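Voltage-sensor containing phosphatase (Ciona intestinalis, PDB 3V0D) probably dephosphorylates phosphoinositides under control of membrane voltage, with a cytoplasmic part that joins a tensin-type phosphatase domain to a C2 domain. Local coordinates at residues P98-L103 and V182-K187; E152-F157 and S177-V182; I92-V97 and K130-T135; K111-M114 and D119-I122. The protein carries 1 engineered substitution. All blocks are in the same frame, centred on the assembly; numbering follows the deposited sequence.

Interaction 1 (P98-L103 and V182-K187)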
loop_
_atom_site.group_PDB
_atom_site.type_symbol
_atom_site.label_atom_id
_atom_site.label_comp_id
_atom_site.label_asym_id
_atom_site.label_seq_id
_atom_site.Cartn_x
_atom_site.Cartn_y
_atom_site.Cartn_z
ATOM N N PRO A 98 3.955 -2.360 2.760
ATOM C CA PRO A 98 5.007 -3.142 3.417
ATOM C C PRO A 98 5.039 -4.554 2.815
ATOM O O PRO A 98 4.032 -5.052 2.309
ATOM C CB PRO A 98 4.497 -3.224 4.862
ATOM C CG PRO A 98 3.003 -3.253 4.722
ATOM C CD PRO A 98 2.725 -2.273 3.581
ATOM N N THR A 99 6.178 -5.218 2.959
ATOM C CA THR A 99 6.173 -6.651 2.709
ATOM C C THR A 99 5.278 -7.328 3.757
ATOM O O THR A 99 5.091 -6.798 4.865
ATOM C CB THR A 99 7.577 -7.258 2.750
ATOM O OG1 THR A 99 8.098 -7.118 4.080
ATOM C CG2 THR A 99 8.491 -6.641 1.706
ATOM N N LEU A 100 4.763 -8.515 3.438
ATOM C CA LEU A 100 3.985 -9.239 4.448
ATOM C C LEU A 100 4.843 -9.605 5.634
ATOM O O LEU A 100 4.370 -9.517 6.772
ATOM C CB LEU A 100 3.231 -10.444 3.877
ATOM C CG LEU A 100 2.066 -10.115 2.937
ATOM C CD1 LEU A 100 1.414 -11.414 2.484
ATOM C CD2 LEU A 100 1.030 -9.200 3.580
ATOM N N VAL A 101 6.109 -9.968 5.403
ATOM C CA VAL A 101 7.008 -10.212 6.529
ATOM C C VAL A 101 7.070 -8.981 7.426
ATOM O O VAL A 101 6.971 -9.081 8.660
ATOM C CB VAL A 101 8.389 -10.632 6.028
ATOM C CG1 VAL A 101 9.438 -10.529 7.130
ATOM C CG2 VAL A 101 8.333 -12.035 5.469
ATOM N N ASP A 102 7.273 -7.799 6.841
ATOM C CA ASP A 102 7.356 -6.592 7.650
ATOM C C ASP A 102 6.048 -6.243 8.332
ATOM O O ASP A 102 6.040 -5.754 9.463
ATOM C CB ASP A 102 7.814 -5.395 6.831
ATOM C CG ASP A 102 9.302 -5.429 6.487
ATOM O OD1 ASP A 102 9.993 -6.360 6.891
ATOM O OD2 ASP A 102 9.770 -4.504 5.803
ATOM N N LEU A 103 4.921 -6.476 7.658
ATOM C CA LEU A 103 3.630 -6.231 8.276
ATOM C C LEU A 103 3.431 -7.134 9.500
ATOM O O LEU A 103 2.998 -6.648 10.562
ATOM C CB LEU A 103 2.518 -6.436 7.253
ATOM C CG LEU A 103 1.086 -6.145 7.736
ATOM C CD1 LEU A 103 0.931 -4.738 8.280
ATOM C CD2 LEU A 103 0.100 -6.414 6.605
ATOM N N VAL A 182 -4.232 -5.082 3.441
ATOM C CA VAL A 182 -5.040 -5.263 4.649
ATOM C C VAL A 182 -5.867 -6.552 4.494
ATOM O O VAL A 182 -6.027 -7.326 5.448
ATOM C CB VAL A 182 -5.913 -4.036 4.979
ATOM C CG1 VAL A 182 -6.671 -4.252 6.274
ATOM C CG2 VAL A 182 -5.053 -2.776 5.078
ATOM N N GLY A 183 -6.391 -6.801 3.290
ATOM C CA GLY A 183 -7.114 -8.038 3.021
ATOM C C GLY A 183 -6.240 -9.263 3.182
ATOM O O GLY A 183 -6.683 -10.286 3.711
ATOM N N TYR A 184 -4.988 -9.186 2.731
ATOM C CA TYR A 184 -4.049 -10.264 2.960
ATOM C C TYR A 184 -3.873 -10.533 4.456
ATOM O O TYR A 184 -3.827 -11.701 4.884
ATOM C CB TYR A 184 -2.693 -9.936 2.373
ATOM C CG TYR A 184 -2.533 -10.037 0.862
ATOM C CD1 TYR A 184 -1.382 -9.516 0.275
ATOM C CD2 TYR A 184 -3.461 -10.668 0.025
ATOM C CE1 TYR A 184 -1.121 -9.673 -1.078
ATOM C CE2 TYR A 184 -3.212 -10.825 -1.340
ATOM C CZ TYR A 184 -2.017 -10.353 -1.880
ATOM O OH TYR A 184 -1.704 -10.508 -3.213
ATOM N N PHE A 185 -3.752 -9.474 5.266
ATOM C CA PHE A 185 -3.635 -9.670 6.698
ATOM C C PHE A 185 -4.877 -10.369 7.275
ATOM O O PHE A 185 -4.756 -11.280 8.088
ATOM C CB PHE A 185 -3.339 -8.353 7.421
ATOM C CG PHE A 185 -3.152 -8.578 8.889
ATOM C CD1 PHE A 185 -2.068 -9.315 9.363
ATOM C CD2 PHE A 185 -4.113 -8.149 9.805
ATOM C CE1 PHE A 185 -1.962 -9.634 10.720
ATOM C CE2 PHE A 185 -3.981 -8.438 11.152
ATOM C CZ PHE A 185 -2.911 -9.163 11.616
ATOM N N GLU A 186 -6.056 -9.943 6.849
ATOM C CA GLU A 186 -7.280 -10.616 7.278
ATOM C C GLU A 186 -7.221 -12.110 6.959
ATOM O O GLU A 186 -7.575 -12.951 7.799
ATOM C CB GLU A 186 -8.482 -9.963 6.607
ATOM C CG GLU A 186 -9.819 -10.628 6.978
ATOM C CD GLU A 186 -11.023 -10.141 6.178
ATOM O OE1 GLU A 186 -10.969 -9.081 5.551
ATOM O OE2 GLU A 186 -12.070 -10.831 6.212
ATOM N N LYS A 187 -6.779 -12.443 5.745
ATOM C CA LYS A 187 -6.686 -13.839 5.328
ATOM C C LYS A 187 -5.660 -14.604 6.159
ATOM O O LYS A 187 -5.872 -15.786 6.497
ATOM C CB LYS A 187 -6.340 -13.932 3.839
ATOM C CG LYS A 187 -6.341 -15.350 3.277
ATOM C CD LYS A 187 -6.313 -15.390 1.754
ATOM C CE LYS A 187 -7.605 -14.849 1.148
ATOM N NZ LYS A 187 -8.821 -15.559 1.666
#
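Leu100 lays its two methyl groups against the near end of Tyr184. CD2 of Leu100 is 4.0 Å from CB of Tyr184. CD1 of Leu100 is 4.0 Å from CD1 of Tyr184, which it approaches obliquely. This is helix-helix packing inside a tensin-type phosphatase domain: the first turn of helix 100-115 meets the middle of helix 176-191. The side chains of Leu100 and Tyr184 cross at about a right angle. CG of Tyr184 lies beside its backbone N (chi1 -76°), which sets the ring next to the leucine.

One turn on, Leu103 makes the second contact. Its CD2 methyl stands 4.0 Å from CB of Phe185. The touch is on the stem of the phenylalanine, whose side chain also touches Ser139 and Glu143 of helix 131-143. Leu100 and Leu103 both point their CB atoms at the partner helix. The nearest CA atoms, those of Leu100 and Phe185, are 8.0 Å apart. The contact is wholly apolar and mostly buried.

Two polar groups reach the C2 domain. The hydroxyl of Tyr184 is hydrogen-bonded to the backbone N of Asn295, and Leu100 N is hydrogen-bonded to Asp269 OD1. The helix pair therefore lies at the interface between the two domains.

Thr99 fixes the start of helix 100-115 as its N-cap. Leu103 N bonds to Thr99 O at 2.8 Å. The capping bond itself runs from Asp102 N to Thr99 OG1, 3.0 Å long with an N-H...O angle of 158°.

Interaction 2 (E152-F157 and S177-V182)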
loop_
_atom_site.group_PDB
_atom_site.type_symbol
_atom_site.label_atom_id
_atom_site.label_comp_id
_atom_site.label_asym_id
_atom_site.label_seq_id
_atom_site.Cartn_x
_atom_site.Cartn_y
_atom_site.Cartn_z
ATOM N N GLU A 152 -14.395 -3.182 6.942
ATOM C CA GLU A 152 -14.877 -2.396 8.063
ATOM C C GLU A 152 -13.728 -1.659 8.739
ATOM O O GLU A 152 -13.893 -0.507 9.143
ATOM C CB GLU A 152 -15.614 -3.258 9.069
ATOM C CG GLU A 152 -16.964 -3.669 8.588
ATOM C CD GLU A 152 -17.529 -4.742 9.469
ATOM O OE1 GLU A 152 -17.008 -5.877 9.403
ATOM O OE2 GLU A 152 -18.475 -4.469 10.240
ATOM N N ALA A 153 -12.572 -2.307 8.898
ATOM C CA ALA A 153 -11.456 -1.647 9.554
ATOM C C ALA A 153 -10.982 -0.451 8.727
ATOM O O ALA A 153 -10.748 0.645 9.270
ATOM C CB ALA A 153 -10.323 -2.618 9.773
ATOM N N LEU A 154 -10.877 -0.637 7.401
ATOM C CA LEU A 154 -10.457 0.432 6.489
ATOM C C LEU A 154 -11.444 1.583 6.522
ATOM O O LEU A 154 -11.049 2.738 6.570
ATOM C CB LEU A 154 -10.355 -0.120 5.063
ATOM C CG LEU A 154 -9.105 -0.961 4.832
ATOM C CD1 LEU A 154 -9.290 -1.876 3.638
ATOM C CD2 LEU A 154 -7.907 -0.035 4.620
ATOM N N GLU A 155 -12.738 1.283 6.474
ATOM C CA GLU A 155 -13.736 2.334 6.489
ATOM C C GLU A 155 -13.720 3.063 7.811
ATOM O O GLU A 155 -13.910 4.275 7.828
ATOM C CB GLU A 155 -15.107 1.757 6.200
ATOM C CG GLU A 155 -15.254 1.398 4.748
ATOM C CD GLU A 155 -16.652 1.120 4.297
ATOM O OE1 GLU A 155 -16.794 0.766 3.112
ATOM O OE2 GLU A 155 -17.600 1.256 5.087
ATOM N N TYR A 156 -13.472 2.369 8.917
ATOM C CA TYR A 156 -13.373 3.029 10.214
ATOM C C TYR A 156 -12.178 3.992 10.233
ATOM O O TYR A 156 -12.299 5.163 10.641
ATOM C CB TYR A 156 -13.296 2.012 11.354
ATOM C CG TYR A 156 -13.172 2.689 12.683
ATOM C CD1 TYR A 156 -14.289 3.283 13.281
ATOM C CD2 TYR A 156 -11.964 2.727 13.373
ATOM C CE1 TYR A 156 -14.195 3.934 14.497
ATOM C CE2 TYR A 156 -11.864 3.363 14.599
ATOM C CZ TYR A 156 -12.971 3.974 15.151
ATOM O OH TYR A 156 -12.895 4.610 16.372
ATOM N N PHE A 157 -11.018 3.522 9.779
ATOM C CA PHE A 157 -9.867 4.413 9.686
ATOM C C PHE A 157 -10.211 5.631 8.835
ATOM O O PHE A 157 -9.934 6.770 9.225
ATOM C CB PHE A 157 -8.653 3.673 9.080
ATOM C CG PHE A 157 -7.507 4.597 8.830
ATOM C CD1 PHE A 157 -6.685 5.028 9.873
ATOM C CD2 PHE A 157 -7.264 5.092 7.550
ATOM C CE1 PHE A 157 -5.643 5.932 9.635
ATOM C CE2 PHE A 157 -6.214 5.998 7.312
ATOM C CZ PHE A 157 -5.411 6.410 8.359
ATOM N N SER A 177 -3.457 -1.420 -3.804
ATOM C CA SER A 177 -2.612 -2.426 -3.181
ATOM C C SER A 177 -2.636 -2.318 -1.663
ATOM O O SER A 177 -2.553 -3.343 -0.976
ATOM C CB SER A 177 -1.160 -2.340 -3.659
ATOM O OG SER A 177 -1.052 -2.591 -5.048
ATOM N N GLN A 178 -2.738 -1.114 -1.123
ATOM C CA GLN A 178 -2.882 -0.948 0.321
ATOM C C GLN A 178 -4.142 -1.658 0.824
ATOM O O GLN A 178 -4.105 -2.410 1.815
ATOM C CB GLN A 178 -2.846 0.532 0.691
ATOM C CG GLN A 178 -1.447 1.110 0.542
ATOM C CD GLN A 178 -1.376 2.617 0.612
ATOM O OE1 GLN A 178 -2.389 3.320 0.566
ATOM N NE2 GLN A 178 -0.148 3.129 0.716
ATOM N N ILE A 179 -5.262 -1.482 0.122
ATOM C CA ILE A 179 -6.476 -2.223 0.455
ATOM C C ILE A 179 -6.240 -3.726 0.374
ATOM O O ILE A 179 -6.643 -4.491 1.284
ATOM C CB ILE A 179 -7.634 -1.776 -0.473
ATOM C CG1 ILE A 179 -8.035 -0.346 -0.144
ATOM C CG2 ILE A 179 -8.838 -2.718 -0.380
ATOM C CD1 ILE A 179 -8.967 0.286 -1.193
ATOM N N ARG A 180 -5.601 -4.180 -0.704
ATOM C CA ARG A 180 -5.331 -5.593 -0.885
ATOM C C ARG A 180 -4.497 -6.149 0.274
ATOM O O ARG A 180 -4.733 -7.272 0.718
ATOM C CB ARG A 180 -4.644 -5.802 -2.226
ATOM C CG ARG A 180 -4.240 -7.227 -2.498
ATOM C CD ARG A 180 -3.956 -7.476 -3.988
ATOM N NE ARG A 180 -3.290 -6.380 -4.690
ATOM C CZ ARG A 180 -3.872 -5.467 -5.473
ATOM N NH1 ARG A 180 -3.103 -4.548 -6.010
ATOM N NH2 ARG A 180 -5.176 -5.451 -5.749
ATOM N N TYR A 181 -3.504 -5.397 0.738
ATOM C CA TYR A 181 -2.608 -5.892 1.774
ATOM C C TYR A 181 -3.295 -5.991 3.131
ATOM O O TYR A 181 -3.002 -6.914 3.898
ATOM C CB TYR A 181 -1.295 -5.081 1.791
ATOM C CG TYR A 181 -0.287 -5.702 0.841
ATOM C CD1 TYR A 181 -0.566 -5.853 -0.527
ATOM C CD2 TYR A 181 0.908 -6.236 1.324
ATOM C CE1 TYR A 181 0.285 -6.491 -1.368
ATOM C CE2 TYR A 181 1.781 -6.925 0.466
ATOM C CZ TYR A 181 1.449 -7.057 -0.872
ATOM O OH TYR A 181 2.259 -7.765 -1.733
ATOM N N VAL A 182 -4.232 -5.082 3.441
ATOM C CA VAL A 182 -5.040 -5.263 4.649
ATOM C C VAL A 182 -5.867 -6.552 4.494
ATOM O O VAL A 182 -6.027 -7.326 5.448
ATOM C CB VAL A 182 -5.913 -4.036 4.979
ATOM C CG1 VAL A 182 -6.671 -4.252 6.274
ATOM C CG2 VAL A 182 -5.053 -2.776 5.078
#
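The flat groups of these segments turn to other neighbours: the side chain of Phe157 touches Val137 and Ser138, and that of Tyr181 touches Trp293, while Leu154 meets Ile179 and Val182 through methyl groups alone. No ring face or edge takes part across this contact.

Within 152-157, Leu154 alone touches the other segment. It forks toward helix 176-191, one methyl to each partner. CD1 of Leu154 is 4.1 Å from CG2 of Ile179. CD2 of Leu154 is 4.0 Å from CG2 of Val182. The leucine and the valine run past each other in opposite directions. In Ile179 the CG2 branch, anti to the backbone N, does the touching, with CG1 beside the N (chi1 -69°).

The CA atoms nearest each other are Leu154 CA and Ile179 CA, 7.7 Å apart. The two partners sit three residues apart, so the leucine meets neighbouring turns of one helix.

The packing joins two helices of the phosphatase domain. Leu154 also touches Ser138 of helix 131-143 and Phe170 of a loop, so it sits between three helices. The far side of helix 176-191 packs on strand 290-295 of the C2 domain, where Arg180 NE bonds to Trp293 O.

Interaction 3 (I92-V97 and K130-T135). With PO4 (phosphate ion), chain C.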
loop_
_atom_site.group_PDB
_atom_site.type_symbol
_atom_site.label_atom_id
_atom_site.label_comp_id
_atom_site.label_asym_id
_atom_site.label_seq_id
_atom_site.Cartn_x
_atom_site.Cartn_y
_atom_site.Cartn_z
ATOM N N ILE A 92 8.376 1.725 4.202
ATOM C CA ILE A 92 7.351 1.638 3.150
ATOM C C ILE A 92 7.510 2.861 2.250
ATOM O O ILE A 92 7.555 3.996 2.728
ATOM C CB ILE A 92 5.928 1.605 3.737
ATOM C CG1 ILE A 92 5.802 0.527 4.839
ATOM C CG2 ILE A 92 4.937 1.340 2.603
ATOM C CD1 ILE A 92 4.491 0.608 5.586
ATOM N N ASP A 93 7.589 2.649 0.931
ATOM C CA ASP A 93 7.598 3.782 0.013
ATOM C C ASP A 93 6.207 4.410 -0.059
ATOM O O ASP A 93 5.186 3.706 -0.007
ATOM C CB ASP A 93 7.988 3.329 -1.389
ATOM C CG ASP A 93 9.397 2.823 -1.503
ATOM O OD1 ASP A 93 10.230 2.998 -0.596
ATOM O OD2 ASP A 93 9.687 2.246 -2.582
ATOM N N ASP A 94 6.163 5.725 -0.231
ATOM C CA ASP A 94 4.879 6.408 -0.331
ATOM C C ASP A 94 4.056 5.782 -1.460
ATOM O O ASP A 94 4.598 5.442 -2.532
ATOM C CB ASP A 94 5.110 7.900 -0.569
ATOM C CG ASP A 94 3.923 8.760 -0.174
ATOM O OD1 ASP A 94 4.040 10.000 -0.289
ATOM O OD2 ASP A 94 2.912 8.198 0.281
ATOM N N HIS A 95 2.767 5.585 -1.205
ATOM C CA HIS A 95 1.861 5.014 -2.222
ATOM C C HIS A 95 2.149 3.551 -2.508
ATOM O O HIS A 95 1.694 3.031 -3.525
ATOM C CB HIS A 95 1.814 5.829 -3.529
ATOM C CG HIS A 95 1.787 7.282 -3.292
ATOM N ND1 HIS A 95 0.776 7.922 -2.609
ATOM C CD2 HIS A 95 2.678 8.225 -3.634
ATOM C CE1 HIS A 95 1.057 9.215 -2.542
ATOM N NE2 HIS A 95 2.197 9.428 -3.175
ATOM N N ASN A 96 2.841 2.886 -1.580
ATOM C CA ASN A 96 3.162 1.483 -1.716
ATOM C C ASN A 96 2.844 0.748 -0.406
ATOM O O ASN A 96 2.153 1.285 0.465
ATOM C CB ASN A 96 4.621 1.325 -2.188
ATOM C CG ASN A 96 4.768 1.735 -3.646
ATOM O OD1 ASN A 96 4.483 0.942 -4.549
ATOM N ND2 ASN A 96 5.184 2.963 -3.897
ATOM N N VAL A 97 3.292 -0.500 -0.289
ATOM C CA VAL A 97 2.897 -1.390 0.800
ATOM C C VAL A 97 4.118 -1.945 1.493
ATOM O O VAL A 97 5.191 -2.062 0.897
ATOM C CB VAL A 97 1.994 -2.567 0.300
ATOM C CG1 VAL A 97 0.627 -2.044 -0.135
ATOM C CG2 VAL A 97 2.676 -3.377 -0.787
ATOM N N LYS A 130 -1.890 9.145 6.019
ATOM C CA LYS A 130 -3.073 8.676 5.316
ATOM C C LYS A 130 -2.878 7.242 4.789
ATOM O O LYS A 130 -3.185 6.332 5.511
ATOM C CB LYS A 130 -3.590 9.646 4.263
ATOM C CG LYS A 130 -5.006 9.288 3.898
ATOM C CD LYS A 130 -5.642 10.313 3.001
ATOM C CE LYS A 130 -5.016 10.277 1.631
ATOM N NZ LYS A 130 -5.719 11.212 0.731
ATOM N N GLY A 131 -2.381 7.034 3.582
ATOM C CA GLY A 131 -2.396 5.712 2.986
ATOM C C GLY A 131 -1.564 4.667 3.706
ATOM O O GLY A 131 -2.058 3.573 4.026
ATOM N N ARG A 132 -0.284 4.945 3.939
ATOM C CA ARG A 132 0.545 3.939 4.611
ATOM C C ARG A 132 0.081 3.739 6.047
ATOM O O ARG A 132 -0.042 2.610 6.535
ATOM C CB ARG A 132 2.021 4.370 4.581
ATOM C CG ARG A 132 2.627 4.257 3.178
ATOM C CD ARG A 132 4.018 4.856 3.152
ATOM N NE ARG A 132 3.983 6.310 3.186
ATOM C CZ ARG A 132 5.055 7.073 3.042
ATOM N NH1 ARG A 132 6.263 6.504 2.943
ATOM N NH2 ARG A 132 4.938 8.399 3.012
ATOM N N THR A 133 -0.179 4.850 6.729
ATOM C CA THR A 133 -0.706 4.810 8.090
ATOM C C THR A 133 -1.986 3.973 8.155
ATOM O O THR A 133 -2.147 3.125 9.053
ATOM C CB THR A 133 -0.887 6.237 8.613
ATOM O OG1 THR A 133 0.398 6.799 8.837
ATOM C CG2 THR A 133 -1.624 6.266 9.933
ATOM N N GLY A 134 -2.906 4.199 7.222
ATOM C CA GLY A 134 -4.157 3.462 7.242
ATOM C C GLY A 134 -3.966 1.971 7.032
ATOM O O GLY A 134 -4.729 1.166 7.560
ATOM N N THR A 135 -2.961 1.574 6.252
ATOM C CA THR A 135 -2.710 0.160 6.012
ATOM C C THR A 135 -2.382 -0.516 7.351
ATOM O O THR A 135 -2.906 -1.601 7.667
ATOM C CB THR A 135 -1.523 -0.029 5.037
ATOM O OG1 THR A 135 -1.742 0.709 3.833
ATOM C CG2 THR A 135 -1.310 -1.466 4.678
HETATM P P PO4 C . 1.056 8.820 3.514
HETATM O O1 PO4 C . 0.850 8.764 1.991
HETATM O O2 PO4 C . 2.474 9.274 3.772
HETATM O O3 PO4 C . 0.073 9.817 4.061
HETATM O O4 PO4 C . 0.828 7.486 4.081
HETATM O O HOH W 1 1.218 0.794 3.164
#
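Arg132 runs from the start of helix 131-143 to the loop after Ile92, passing a bound phosphate on the way. Its CB is 3.4 Å from phosphate O4. CG and CD slide along Ile92, with Arg132 CD 3.7 Å from Ile92 CG2. The chain bends at chi3 (-74°) and so brings the guanidinium to both the phosphate and the loop. NE makes two weak bonds to the phosphate, to O2 and O4. Arg132 NH2 gives a stronger one to phosphate O2, at 2.7 Å. Arg132 NH1 donates to Ile92 O at 2.8 Å and lies in a salt bridge with Glu75. The Ile92 oxygen lies in the guanidinium plane.

Asp94 covers one face of that plane, its CA 3.4 Å above the centre. Its carboxylate is stacked on the guanidinium, the planes 16° apart. Asp94 OD2 is 3.4 Å from Arg132 NH2, a salt bridge of charges only, to which no N-H points.

Arg132 closes the Cys-x5-Arg phosphate-binding P-loop of the PTP family, whose cysteine position holds the engineered Ser126. The ion is also bonded by Ser126 OG and by backbone N of Lys127, Gly128, Lys130 and Arg132. Segment 92-97 links strand 87-92 to helix 100-115, with helix 176-191 and strand 290-295 packed against it.

Interaction 4 (K111-M114 and D119-I122)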
loop_
_atom_site.group_PDB
_atom_site.type_symbol
_atom_site.label_atom_id
_atom_site.label_comp_id
_atom_site.label_asym_id
_atom_site.label_seq_id
_atom_site.Cartn_x
_atom_site.Cartn_y
_atom_site.Cartn_z
ATOM N N LYS A 111 1.686 -5.919 19.243
ATOM C CA LYS A 111 1.001 -6.817 20.178
ATOM C C LYS A 111 1.752 -6.915 21.502
ATOM O O LYS A 111 1.133 -6.814 22.577
ATOM C CB LYS A 111 0.741 -8.193 19.561
ATOM C CG LYS A 111 -0.485 -8.877 20.167
ATOM C CD LYS A 111 -0.977 -10.096 19.386
ATOM C CE LYS A 111 -2.394 -10.596 19.861
ATOM N NZ LYS A 111 -3.591 -9.641 19.740
ATOM N N VAL A 112 3.063 -7.134 21.436
ATOM C CA VAL A 112 3.890 -7.277 22.643
ATOM C C VAL A 112 3.810 -5.992 23.474
ATOM O O VAL A 112 3.640 -6.021 24.691
ATOM C CB VAL A 112 5.337 -7.659 22.276
ATOM C CG1 VAL A 112 6.282 -7.553 23.474
ATOM C CG2 VAL A 112 5.388 -9.086 21.726
ATOM N N TRP A 113 3.938 -4.855 22.807
ATOM C CA TRP A 113 3.882 -3.572 23.484
ATOM C C TRP A 113 2.529 -3.334 24.135
ATOM O O TRP A 113 2.453 -2.915 25.292
ATOM C CB TRP A 113 4.225 -2.478 22.484
ATOM C CG TRP A 113 3.929 -1.105 22.986
ATOM C CD1 TRP A 113 2.957 -0.276 22.532
ATOM C CD2 TRP A 113 4.617 -0.396 24.014
ATOM N NE1 TRP A 113 2.977 0.889 23.215
ATOM C CE2 TRP A 113 3.975 0.845 24.152
ATOM C CE3 TRP A 113 5.695 -0.711 24.859
ATOM C CZ2 TRP A 113 4.389 1.808 25.071
ATOM C CZ3 TRP A 113 6.103 0.252 25.784
ATOM C CH2 TRP A 113 5.447 1.494 25.874
ATOM N N MET A 114 1.450 -3.597 23.403
ATOM C CA MET A 114 0.131 -3.280 23.899
ATOM C C MET A 114 -0.314 -4.253 24.996
ATOM O O MET A 114 -0.988 -3.863 25.944
ATOM C CB MET A 114 -0.872 -3.191 22.742
ATOM C CG MET A 114 -0.551 -2.015 21.789
ATOM S SD MET A 114 -0.843 -0.435 22.558
ATOM C CE MET A 114 -2.425 -0.120 21.882
ATOM N N ASP A 119 -2.906 0.885 29.338
ATOM C CA ASP A 119 -2.783 2.303 29.025
ATOM C C ASP A 119 -1.697 2.596 27.987
ATOM O O ASP A 119 -1.456 3.764 27.665
ATOM C CB ASP A 119 -2.527 3.127 30.293
ATOM C CG ASP A 119 -3.622 2.940 31.337
ATOM O OD1 ASP A 119 -3.304 2.833 32.540
ATOM O OD2 ASP A 119 -4.805 2.914 30.960
ATOM N N HIS A 120 -1.037 1.567 27.450
ATOM C CA HIS A 120 -0.094 1.799 26.368
ATOM C C HIS A 120 -0.815 2.296 25.125
ATOM O O HIS A 120 -1.939 1.882 24.823
ATOM C CB HIS A 120 0.696 0.531 26.092
ATOM C CG HIS A 120 1.839 0.344 27.029
ATOM N ND1 HIS A 120 2.689 -0.735 26.959
ATOM C CD2 HIS A 120 2.273 1.103 28.065
ATOM C CE1 HIS A 120 3.601 -0.635 27.914
ATOM N NE2 HIS A 120 3.374 0.476 28.591
ATOM N N VAL A 121 -0.142 3.190 24.398
ATOM C CA VAL A 121 -0.639 3.660 23.119
ATOM C C VAL A 121 0.400 3.435 22.033
ATOM O O VAL A 121 1.618 3.355 22.286
ATOM C CB VAL A 121 -1.077 5.162 23.149
ATOM C CG1 VAL A 121 -2.040 5.401 24.299
ATOM C CG2 VAL A 121 0.094 6.122 23.227
ATOM N N ILE A 122 -0.110 3.358 20.802
ATOM C CA ILE A 122 0.716 3.359 19.610
ATOM C C ILE A 122 0.328 4.549 18.773
ATOM O O ILE A 122 -0.852 4.875 18.627
ATOM C CB ILE A 122 0.619 2.031 18.814
ATOM C CG1 ILE A 122 -0.797 1.713 18.325
ATOM C CG2 ILE A 122 1.200 0.890 19.648
ATOM C CD1 ILE A 122 -0.912 0.367 17.590
#
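Trp113 and His120 stack face to face. The six-membered ring of the indole and the imidazole have centroids 3.6 Å apart, and their planes differ by only 8°. CE1 of His120 lies over one face of the indole, 3.4 Å from CZ3 of Trp113.

Two hydrogen bonds hold the same pair of segments. ND1 of His120 donates to Trp113 O at 2.8 Å, nearly straight at 173°. That oxygen lies in the imidazole plane and also accepts from Ser116 OG. NE1 of Trp113 donates to Val121 O at 3.0 Å, along the edge of the indole. The indole N reaches this oxygen from above its carbonyl plane. With the bond at its edge and the stack on its face, the ring is held against rotation.

The segments lie on the helix and second strand of a beta-alpha-beta crossover. Strand 87-92 leads to helix 100-115, and a short turn brings the chain back into strand 121-125 of the central sheet.

Apolar contacts form beside the indole edge. CG2 of Ile122 meets that edge, 3.6 Å from CD1 of Trp113. The same methyl, CG2 of Ile122, is 3.8 Å from SD of Met114. The methionine chain is bent at chi2 (-69°) and chi3, which brings its sulfur end toward the strand. Met114 and Ile122 both pack on Trp140 of helix 131-143.

Interaction 3 holds the phosphate and marks the probable active site. Interactions 1 and 2 pack beside it, their centres about 12 and 11 Å from its centre. They share Val182 on helix 176-191, and Leu100 CD2 comes within 3.7 Å of Tyr181 CD2. Gln178 ties interaction 2 to interaction 3: Gln178 NE2 is 3.0 Å from Asn96 O, probably a hydrogen bond. Phe157 CE2 also packs 3.3 Å from Gly134 CA, and Val182 CG2 is 3.6 Å from Thr135 O. Interaction 4 stands apart, its centre about 21 Å from that of interaction 3. It is linked through the chain, because strand 121-125 runs into the phosphate-binding loop and helix 100-115 begins in interaction 1.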